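PDB 3MRU: aminoacyl-histidine dipeptidase from Vibrio alginolyticus, which is a zinc-binding M20C metallopeptidase that probably hydrolyses dipeptides, including aminoacyl-histidine dipeptides such as carnosine. Local coordinates for residues 343-355 with 365-379. Residues are numbered along the deposited sequence; the frame is centred on the assembly and turned at random.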
loop_
_atom_site.group_PDB
_atom_site.type_symbol
_atom_site.label_atom_id
_atom_site.label_comp_id
_atom_site.label_asym_id
_atom_site.label_seq_id
_atom_site.Cartn_x
_atom_site.Cartn_y
_atom_site.Cartn_z
ATOM N N GLU A 343 -15.365 11.595 7.047
ATOM C CA GLU A 343 -15.448 11.250 8.466
ATOM C C GLU A 343 -14.020 10.917 8.967
ATOM O O GLU A 343 -13.761 9.799 9.388
ATOM C CB GLU A 343 -16.390 10.043 8.770
ATOM C CG GLU A 343 -17.793 10.062 8.049
ATOM C CD GLU A 343 -18.245 8.679 7.492
ATOM O OE1 GLU A 343 -18.800 8.628 6.366
ATOM O OE2 GLU A 343 -18.052 7.633 8.162
ATOM N N GLY A 344 -13.098 11.876 8.907
ATOM C CA GLY A 344 -11.771 11.727 9.541
ATOM C C GLY A 344 -10.632 10.925 8.912
ATOM O O GLY A 344 -9.806 10.341 9.615
ATOM N N VAL A 345 -10.579 10.935 7.584
ATOM C CA VAL A 345 -9.619 10.174 6.799
ATOM C C VAL A 345 -8.651 11.139 6.148
ATOM O O VAL A 345 -9.063 12.209 5.675
ATOM C CB VAL A 345 -10.452 9.449 5.687
ATOM C CG1 VAL A 345 -9.570 8.843 4.586
ATOM C CG2 VAL A 345 -11.344 8.389 6.294
ATOM N N VAL A 346 -7.373 10.763 6.119
ATOM C CA VAL A 346 -6.346 11.566 5.437
ATOM C C VAL A 346 -6.522 11.580 3.915
ATOM O O VAL A 346 -6.438 10.544 3.249
ATOM C CB VAL A 346 -4.937 11.073 5.740
ATOM C CG1 VAL A 346 -3.934 11.959 5.046
ATOM C CG2 VAL A 346 -4.684 11.031 7.238
ATOM N N GLU A 347 -6.763 12.759 3.362
ATOM C CA GLU A 347 -6.851 12.893 1.920
ATOM C C GLU A 347 -5.480 12.977 1.233
ATOM O O GLU A 347 -5.260 12.301 0.230
ATOM C CB GLU A 347 -7.705 14.085 1.537
ATOM C CG GLU A 347 -8.009 14.147 0.063
ATOM C CD GLU A 347 -8.817 15.371 -0.309
ATOM O OE1 GLU A 347 -8.318 16.517 -0.117
ATOM O OE2 GLU A 347 -9.956 15.178 -0.797
ATOM N N THR A 348 -4.575 13.806 1.747
ATOM C CA THR A 348 -3.258 13.954 1.124
ATOM C C THR A 348 -2.155 13.965 2.177
ATOM O O THR A 348 -2.369 14.444 3.287
ATOM C CB THR A 348 -3.138 15.238 0.241
ATOM O OG1 THR A 348 -4.271 15.383 -0.620
ATOM C CG2 THR A 348 -1.909 15.154 -0.630
ATOM N N SER A 349 -0.984 13.432 1.833
ATOM C CA SER A 349 0.134 13.441 2.751
ATOM C C SER A 349 1.429 13.175 2.028
ATOM O O SER A 349 1.429 12.759 0.868
ATOM C CB SER A 349 -0.034 12.379 3.814
ATOM O OG SER A 349 0.174 11.105 3.237
ATOM N N LEU A 350 2.529 13.419 2.730
ATOM C CA LEU A 350 3.842 13.096 2.235
ATOM C C LEU A 350 4.817 12.831 3.382
ATOM O O LEU A 350 4.646 13.313 4.502
ATOM C CB LEU A 350 4.371 14.192 1.307
ATOM C CG LEU A 350 5.208 15.360 1.810
ATOM C CD1 LEU A 350 6.061 15.856 0.681
ATOM C CD2 LEU A 350 4.276 16.424 2.276
ATOM N N ASN A 351 5.842 12.054 3.083
ATOM C CA ASN A 351 6.782 11.647 4.082
ATOM C C ASN A 351 8.157 11.905 3.519
ATOM O O ASN A 351 8.510 11.307 2.518
ATOM C CB ASN A 351 6.584 10.160 4.376
ATOM C CG ASN A 351 7.655 9.570 5.302
ATOM O OD1 ASN A 351 7.739 8.357 5.451
ATOM N ND2 ASN A 351 8.471 10.420 5.924
ATOM N N VAL A 352 8.906 12.825 4.125
ATOM C CA VAL A 352 10.324 12.969 3.828
ATOM C C VAL A 352 11.025 11.845 4.589
ATOM O O VAL A 352 11.419 12.000 5.766
ATOM C CB VAL A 352 10.873 14.357 4.235
ATOM C CG1 VAL A 352 12.394 14.345 4.244
ATOM C CG2 VAL A 352 10.339 15.427 3.291
ATOM N N GLY A 353 11.161 10.714 3.894
ATOM C CA GLY A 353 11.583 9.448 4.488
ATOM C C GLY A 353 13.075 9.116 4.510
ATOM O O GLY A 353 13.530 8.427 5.425
ATOM N N VAL A 354 13.835 9.576 3.512
ATOM C CA VAL A 354 15.258 9.195 3.393
ATOM C C VAL A 354 16.157 10.379 3.014
ATOM O O VAL A 354 15.899 11.094 2.037
ATOM C CB VAL A 354 15.498 8.043 2.353
ATOM C CG1 VAL A 354 16.868 7.463 2.528
ATOM C CG2 VAL A 354 14.483 6.952 2.491
ATOM N N ILE A 355 17.216 10.582 3.782
ATOM C CA ILE A 355 18.214 11.555 3.384
ATOM C C ILE A 355 19.579 10.912 3.456
ATOM O O ILE A 355 19.899 10.235 4.434
ATOM C CB ILE A 355 18.143 12.842 4.226
ATOM C CG1 ILE A 355 16.764 13.482 4.053
ATOM C CG2 ILE A 355 19.285 13.805 3.838
ATOM C CD1 ILE A 355 16.437 14.581 5.059
ATOM N N LEU A 365 14.791 12.068 -0.335
ATOM C CA LEU A 365 13.752 11.228 -0.937
ATOM C C LEU A 365 12.478 11.194 -0.124
ATOM O O LEU A 365 12.508 11.037 1.110
ATOM C CB LEU A 365 14.243 9.791 -1.066
ATOM C CG LEU A 365 14.872 9.254 -2.339
ATOM C CD1 LEU A 365 16.022 10.116 -2.821
ATOM C CD2 LEU A 365 15.332 7.843 -2.048
ATOM N N CYS A 366 11.360 11.277 -0.837
ATOM C CA CYS A 366 10.054 11.378 -0.218
ATOM C C CYS A 366 8.932 10.806 -1.082
ATOM O O CYS A 366 9.102 10.558 -2.279
ATOM C CB CYS A 366 9.758 12.837 0.161
ATOM S SG CYS A 366 9.310 13.868 -1.250
ATOM N N LEU A 367 7.776 10.603 -0.463
ATOM C CA LEU A 367 6.702 9.890 -1.124
ATOM C C LEU A 367 5.348 10.518 -0.821
ATOM O O LEU A 367 4.875 10.490 0.315
ATOM C CB LEU A 367 6.733 8.407 -0.728
ATOM C CG LEU A 367 5.562 7.507 -1.130
ATOM C CD1 LEU A 367 5.456 7.387 -2.626
ATOM C CD2 LEU A 367 5.738 6.142 -0.534
ATOM N N ILE A 368 4.730 11.087 -1.847
ATOM C CA ILE A 368 3.458 11.751 -1.668
ATOM C C ILE A 368 2.368 10.731 -1.877
ATOM O O ILE A 368 2.409 9.950 -2.846
ATOM C CB ILE A 368 3.276 12.913 -2.668
ATOM C CG1 ILE A 368 4.457 13.876 -2.570
ATOM C CG2 ILE A 368 1.974 13.624 -2.418
ATOM C CD1 ILE A 368 4.594 14.852 -3.738
ATOM N N ARG A 369 1.398 10.736 -0.967
ATOM C CA ARG A 369 0.209 9.910 -1.084
ATOM C C ARG A 369 -1.007 10.801 -1.154
ATOM O O ARG A 369 -1.001 11.911 -0.603
ATOM C CB ARG A 369 0.070 9.051 0.133
ATOM C CG ARG A 369 1.094 8.024 0.247
ATOM C CD ARG A 369 0.892 7.360 1.568
ATOM N NE ARG A 369 1.916 6.364 1.846
ATOM C CZ ARG A 369 2.100 5.269 1.125
ATOM N NH1 ARG A 369 1.347 5.045 0.054
ATOM N NH2 ARG A 369 3.057 4.422 1.456
ATOM N N SER A 370 -2.052 10.307 -1.818
ATOM C CA SER A 370 -3.313 11.023 -1.915
ATOM C C SER A 370 -4.432 10.150 -2.483
ATOM O O SER A 370 -4.180 9.256 -3.291
ATOM C CB SER A 370 -3.130 12.332 -2.679
ATOM O OG SER A 370 -4.373 12.996 -2.748
ATOM N N LEU A 371 -5.667 10.460 -2.079
ATOM C CA LEU A 371 -6.859 9.807 -2.601
ATOM C C LEU A 371 -7.253 10.595 -3.833
ATOM O O LEU A 371 -7.472 10.018 -4.899
ATOM C CB LEU A 371 -8.005 9.819 -1.603
ATOM C CG LEU A 371 -7.733 9.574 -0.121
ATOM C CD1 LEU A 371 -9.011 9.781 0.654
ATOM C CD2 LEU A 371 -7.224 8.173 0.116
ATOM N N ILE A 372 -7.341 11.917 -3.704
ATOM C CA ILE A 372 -7.557 12.727 -4.908
ATOM C C ILE A 372 -6.216 12.916 -5.642
ATOM O O ILE A 372 -5.256 13.464 -5.095
ATOM C CB ILE A 372 -8.294 14.085 -4.650
ATOM C CG1 ILE A 372 -9.624 13.858 -3.909
ATOM C CG2 ILE A 372 -8.532 14.827 -5.989
ATOM C CD1 ILE A 372 -10.721 13.085 -4.658
ATOM N N ASP A 373 -6.150 12.435 -6.876
ATOM C CA ASP A 373 -4.922 12.532 -7.639
ATOM C C ASP A 373 -4.617 13.981 -7.975
ATOM O O ASP A 373 -3.466 14.346 -8.249
ATOM C CB ASP A 373 -5.014 11.679 -8.898
ATOM C CG ASP A 373 -5.174 10.184 -8.581
ATOM O OD1 ASP A 373 -4.691 9.742 -7.497
ATOM O OD2 ASP A 373 -5.788 9.457 -9.411
ATOM N N SER A 374 -5.658 14.807 -7.935
ATOM C CA SER A 374 -5.523 16.240 -8.111
ATOM C C SER A 374 -4.660 16.851 -6.973
ATOM O O SER A 374 -3.769 17.686 -7.211
ATOM C CB SER A 374 -6.922 16.834 -8.170
ATOM O OG SER A 374 -6.889 18.240 -8.138
ATOM N N GLY A 375 -4.898 16.389 -5.746
ATOM C CA GLY A 375 -4.113 16.815 -4.594
ATOM C C GLY A 375 -2.674 16.332 -4.593
ATOM O O GLY A 375 -1.803 16.947 -3.991
ATOM N N ARG A 376 -2.409 15.226 -5.269
ATOM C CA ARG A 376 -1.065 14.693 -5.318
ATOM C C ARG A 376 -0.203 15.591 -6.149
ATOM O O ARG A 376 0.942 15.778 -5.837
ATOM C CB ARG A 376 -1.089 13.318 -5.938
ATOM C CG ARG A 376 -0.103 12.364 -5.321
ATOM C CD ARG A 376 0.078 11.179 -6.218
ATOM N NE ARG A 376 0.523 11.627 -7.523
ATOM C CZ ARG A 376 -0.000 11.179 -8.643
ATOM N NH1 ARG A 376 -0.974 10.294 -8.573
ATOM N NH2 ARG A 376 0.434 11.620 -9.812
ATOM N N SER A 377 -0.773 16.131 -7.221
ATOM C CA SER A 377 -0.125 17.147 -8.042
ATOM C C SER A 377 0.075 18.407 -7.257
ATOM O O SER A 377 1.161 18.973 -7.260
ATOM C CB SER A 377 -1.003 17.534 -9.229
ATOM O OG SER A 377 -0.949 16.535 -10.221
ATOM N N GLN A 378 -0.986 18.861 -6.603
ATOM C CA GLN A 378 -0.890 20.054 -5.804
ATOM C C GLN A 378 0.424 19.974 -5.015
ATOM O O GLN A 378 1.284 20.853 -5.159
ATOM C CB GLN A 378 -2.110 20.156 -4.885
ATOM C CG GLN A 378 -2.251 21.464 -4.111
ATOM C CD GLN A 378 -1.754 21.372 -2.650
ATOM O OE1 GLN A 378 -0.542 21.482 -2.366
ATOM N NE2 GLN A 378 -2.703 21.187 -1.713
ATOM N N VAL A 379 0.603 18.896 -4.251
ATOM C CA VAL A 379 1.802 18.683 -3.441
ATOM C C VAL A 379 3.101 18.595 -4.242
ATOM O O VAL A 379 4.133 19.072 -3.795
ATOM C CB VAL A 379 1.690 17.438 -2.507
ATOM C CG1 VAL A 379 2.944 17.278 -1.633
ATOM C CG2 VAL A 379 0.477 17.530 -1.605
#
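Ser349 and Arg369 form a doubly hydrogen-bonded pair of this antiparallel beta hairpin: Ser349 N donates to Arg369 O at 2.9 Å, and Arg369 N returns the bond to Ser349 O. In the next such pair Leu367 N donates to Asn351 O, while the return bond from Asn351 N is weak. Farther along, Gly353 and Val354 both face Leu365 in a classic beta bulge; Leu365 N gives Val354 O a nearly straight bond of 2.8 Å (175° at the hydrogen). At the other end Leu371 N, already past its strand, still reaches Glu347 O at 3.0 Å.

Among side chains, Thr348 OG1 donates to Ser370 OG (3.2 Å). Ser370 OG lies anti to its own backbone N (chi1 180°), and from there donates a hydrogen bond to Ile372 O, at the N-cap of helix 373-389, from above that carbonyl's plane.

On the face that carries Thr348, Leu350 and Ile368, apolar groups pack against this helix. Thr348 CG2 slides past Val379 CG2 at 3.5 Å, while Leu350 lies alongside Ile368, CB to CG1 3.9 Å, and sends CD1 to Val379 CG1. Leu383 of the helix touches Leu350, Cys366 and Ile368.

On the face bearing Ser349 and Arg369, polar ends find partners beyond the hairpin: Ser349 OG bonds to His433 NE2 and Arg369 NE to Ser220 OG. One face, largely apolar but with a hydroxyl pair at its Ser370 end, thus seats the helix; the other mixes apolar residues with outward-bonded polar groups.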